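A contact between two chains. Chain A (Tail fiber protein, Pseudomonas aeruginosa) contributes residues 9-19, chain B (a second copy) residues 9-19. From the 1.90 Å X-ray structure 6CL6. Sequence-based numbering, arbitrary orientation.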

# COMPACT_ATOMS: atom_id res chain seq x y z
N ALA A 9 -69.21 -57.65 -74.36
CA ALA A 9 -68.10 -57.02 -73.66
C ALA A 9 -68.45 -56.77 -72.19
O ALA A 9 -69.52 -56.24 -71.88
CB ALA A 9 -67.71 -55.71 -74.33
N LEU A 10 -67.54 -57.16 -71.30
CA LEU A 10 -67.77 -57.03 -69.87
C LEU A 10 -67.59 -55.58 -69.42
O LEU A 10 -66.67 -54.89 -69.86
CB LEU A 10 -66.81 -57.94 -69.11
CG LEU A 10 -67.32 -59.33 -68.72
CD1 LEU A 10 -66.21 -60.14 -68.07
CD2 LEU A 10 -68.52 -59.21 -67.79
N ALA A 11 -68.48 -55.13 -68.53
CA ALA A 11 -68.41 -53.81 -67.91
C ALA A 11 -68.18 -53.94 -66.41
O ALA A 11 -68.53 -54.95 -65.78
CB ALA A 11 -69.69 -53.01 -68.17
N ALA A 12 -67.61 -52.88 -65.82
CA ALA A 12 -67.28 -52.90 -64.40
C ALA A 12 -68.47 -53.31 -63.55
O ALA A 12 -68.32 -54.04 -62.56
CB ALA A 12 -66.78 -51.52 -63.95
N THR A 13 -69.67 -52.87 -63.94
CA THR A 13 -70.88 -53.18 -63.18
C THR A 13 -71.14 -54.68 -63.11
O THR A 13 -71.90 -55.12 -62.24
CB THR A 13 -72.08 -52.48 -63.82
OG1 THR A 13 -72.37 -53.10 -65.08
CG2 THR A 13 -71.78 -51.00 -64.04
N ASP A 14 -70.54 -55.46 -64.02
CA ASP A 14 -70.68 -56.92 -63.98
C ASP A 14 -69.71 -57.57 -63.01
O ASP A 14 -69.93 -58.73 -62.62
CB ASP A 14 -70.45 -57.50 -65.37
CG ASP A 14 -71.37 -56.91 -66.40
OD1 ASP A 14 -72.56 -56.70 -66.07
OD2 ASP A 14 -70.91 -56.64 -67.53
N ILE A 15 -68.67 -56.86 -62.60
CA ILE A 15 -67.63 -57.44 -61.75
C ILE A 15 -68.07 -57.35 -60.29
O ILE A 15 -68.43 -56.26 -59.83
CB ILE A 15 -66.31 -56.72 -61.97
CG1 ILE A 15 -65.96 -56.68 -63.46
CG2 ILE A 15 -65.20 -57.40 -61.16
CD1 ILE A 15 -65.94 -58.04 -64.13
N PRO A 16 -68.06 -58.45 -59.54
CA PRO A 16 -68.46 -58.39 -58.13
C PRO A 16 -67.34 -57.79 -57.29
O PRO A 16 -66.21 -57.59 -57.75
CB PRO A 16 -68.68 -59.86 -57.77
CG PRO A 16 -67.63 -60.56 -58.60
CD PRO A 16 -67.50 -59.77 -59.89
N GLY A 17 -67.67 -57.51 -56.03
CA GLY A 17 -66.67 -57.03 -55.10
C GLY A 17 -65.54 -58.04 -54.96
O GLY A 17 -65.76 -59.25 -54.93
N LEU A 18 -64.31 -57.53 -54.92
CA LEU A 18 -63.12 -58.35 -54.89
C LEU A 18 -62.37 -58.14 -53.58
O LEU A 18 -62.42 -57.05 -52.99
CB LEU A 18 -62.18 -58.02 -56.05
CG LEU A 18 -62.79 -58.05 -57.45
CD1 LEU A 18 -61.75 -57.70 -58.49
CD2 LEU A 18 -63.39 -59.42 -57.72
N ASP A 19 -61.70 -59.19 -53.14
CA ASP A 19 -60.77 -59.08 -52.03
C ASP A 19 -59.46 -58.48 -52.54
O ASP A 19 -59.11 -58.62 -53.71
CB ASP A 19 -60.51 -60.45 -51.40
CG ASP A 19 -59.75 -60.35 -50.10
OD1 ASP A 19 -60.39 -60.05 -49.06
OD2 ASP A 19 -58.52 -60.57 -50.09
N ALA B 9 -62.91 -69.16 -67.83
CA ALA B 9 -62.45 -68.77 -69.16
C ALA B 9 -61.92 -67.34 -69.16
O ALA B 9 -61.24 -66.92 -70.10
CB ALA B 9 -63.58 -68.92 -70.17
N LEU B 10 -62.25 -66.58 -68.11
CA LEU B 10 -61.87 -65.18 -68.07
C LEU B 10 -60.38 -65.03 -67.79
O LEU B 10 -59.85 -65.64 -66.84
CB LEU B 10 -62.68 -64.44 -67.00
CG LEU B 10 -64.17 -64.27 -67.27
CD1 LEU B 10 -64.80 -63.37 -66.20
CD2 LEU B 10 -64.43 -63.70 -68.66
N ALA B 11 -59.71 -64.25 -68.62
CA ALA B 11 -58.35 -63.79 -68.37
C ALA B 11 -58.39 -62.31 -67.99
O ALA B 11 -59.41 -61.63 -68.13
CB ALA B 11 -57.46 -64.01 -69.60
N ALA B 12 -57.25 -61.82 -67.49
CA ALA B 12 -57.18 -60.43 -67.05
C ALA B 12 -57.62 -59.47 -68.16
O ALA B 12 -58.31 -58.47 -67.90
CB ALA B 12 -55.77 -60.09 -66.59
N THR B 13 -57.26 -59.78 -69.41
CA THR B 13 -57.57 -58.90 -70.54
C THR B 13 -59.07 -58.78 -70.80
O THR B 13 -59.50 -57.86 -71.51
CB THR B 13 -56.88 -59.42 -71.80
OG1 THR B 13 -57.44 -60.70 -72.15
CG2 THR B 13 -55.38 -59.57 -71.56
N ASP B 14 -59.88 -59.70 -70.27
CA ASP B 14 -61.33 -59.60 -70.38
C ASP B 14 -61.92 -58.64 -69.35
O ASP B 14 -63.05 -58.18 -69.54
CB ASP B 14 -61.97 -60.98 -70.22
CG ASP B 14 -61.37 -62.02 -71.15
OD1 ASP B 14 -61.21 -61.72 -72.36
OD2 ASP B 14 -61.06 -63.13 -70.68
N ILE B 15 -61.20 -58.35 -68.29
CA ILE B 15 -61.74 -57.53 -67.20
C ILE B 15 -61.61 -56.05 -67.57
O ILE B 15 -60.52 -55.63 -68.01
CB ILE B 15 -61.02 -57.83 -65.89
CG1 ILE B 15 -60.85 -59.34 -65.67
CG2 ILE B 15 -61.80 -57.23 -64.72
CD1 ILE B 15 -62.16 -60.13 -65.67
N PRO B 16 -62.65 -55.25 -67.41
CA PRO B 16 -62.54 -53.82 -67.69
C PRO B 16 -61.84 -53.09 -66.56
O PRO B 16 -61.63 -53.63 -65.47
CB PRO B 16 -64.00 -53.38 -67.80
CG PRO B 16 -64.70 -54.28 -66.84
CD PRO B 16 -63.98 -55.61 -66.89
N GLY B 17 -61.51 -51.83 -66.83
CA GLY B 17 -60.92 -50.99 -65.80
C GLY B 17 -61.89 -50.83 -64.64
O GLY B 17 -63.09 -50.62 -64.83
N LEU B 18 -61.35 -50.90 -63.44
CA LEU B 18 -62.15 -50.92 -62.22
C LEU B 18 -61.85 -49.72 -61.35
O LEU B 18 -60.73 -49.21 -61.35
CB LEU B 18 -61.90 -52.21 -61.42
CG LEU B 18 -62.04 -53.52 -62.17
CD1 LEU B 18 -61.48 -54.66 -61.35
CD2 LEU B 18 -63.49 -53.78 -62.52
N ASP B 19 -62.87 -49.28 -60.61
CA ASP B 19 -62.70 -48.29 -59.57
C ASP B 19 -62.19 -48.95 -58.30
O ASP B 19 -62.49 -50.11 -58.01
CB ASP B 19 -64.01 -47.58 -59.29
CG ASP B 19 -63.87 -46.40 -58.34
OD1 ASP B 19 -63.47 -45.32 -58.81
OD2 ASP B 19 -64.20 -46.53 -57.15

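What is the main bump, and which hollow receives it? The CA-to-CB bond of Pro16(B) points toward chain A, and its ring settles against the backbone running from Leu10(A) to Ala12(A). Its CG lies 3.4 Å from Ala12(A) N, 3.5 Å from Ala11(A) C and 3.7 Å from Leu10(A) O. The ring's CD also meets two side chains, at 4.3 Å from Leu10(A) CB and 4.1 Å from Ile15(A) CG1. A compact, rigid ring suits this shallow seat, where peptide atoms form much of the lining.

How does Ile15(A) fill the space beside the proline? Both of its chi angles are m, and its CG1 packs 3.9 Å from Leu18(B) CD2, so this one carbon touches both Pro16(B) and Leu18(B). The same CD2 of Leu18(B) lies 4.2 Å from Ala12(A) CB. Alanine's single methyl suits a place where the backbones run close: the nearest pair of CA atoms, 5.8 Å apart, belongs to Ala12(A) and Pro16(B).

Where do like residues meet? Three pairs do so through methyl groups: CD1 of Leu10(A) and CD1 of Leu10(B) at 4.0 Å, CD1 of Ile15(A) and CG2 of Ile15(B) at 4.3 Å, and CD1 of Leu18(A) and CD1 of Leu18(B) at 4.2 Å. Ile15(A), Ile15(B), Leu18(A) and Leu18(B) are buried, whereas Leu10(A) and Leu10(B) remain partly exposed, although Leu10(A) has the largest area covered by the opposing stretch.

What keeps these surfaces in shape, if no hydrogen bond crosses between them? Each chain braces its own turn. Asp14(A) OD2 accepts a hydrogen bond from Ala11(A) N at 3.0 Å, and Asp14(B) OD2 accepts one from Ala11(B) N at 2.7 Å. The carboxylates thus serve their own backbones, while residues with nonpolar side chains supply most of the 370 Å² buried between the stretches.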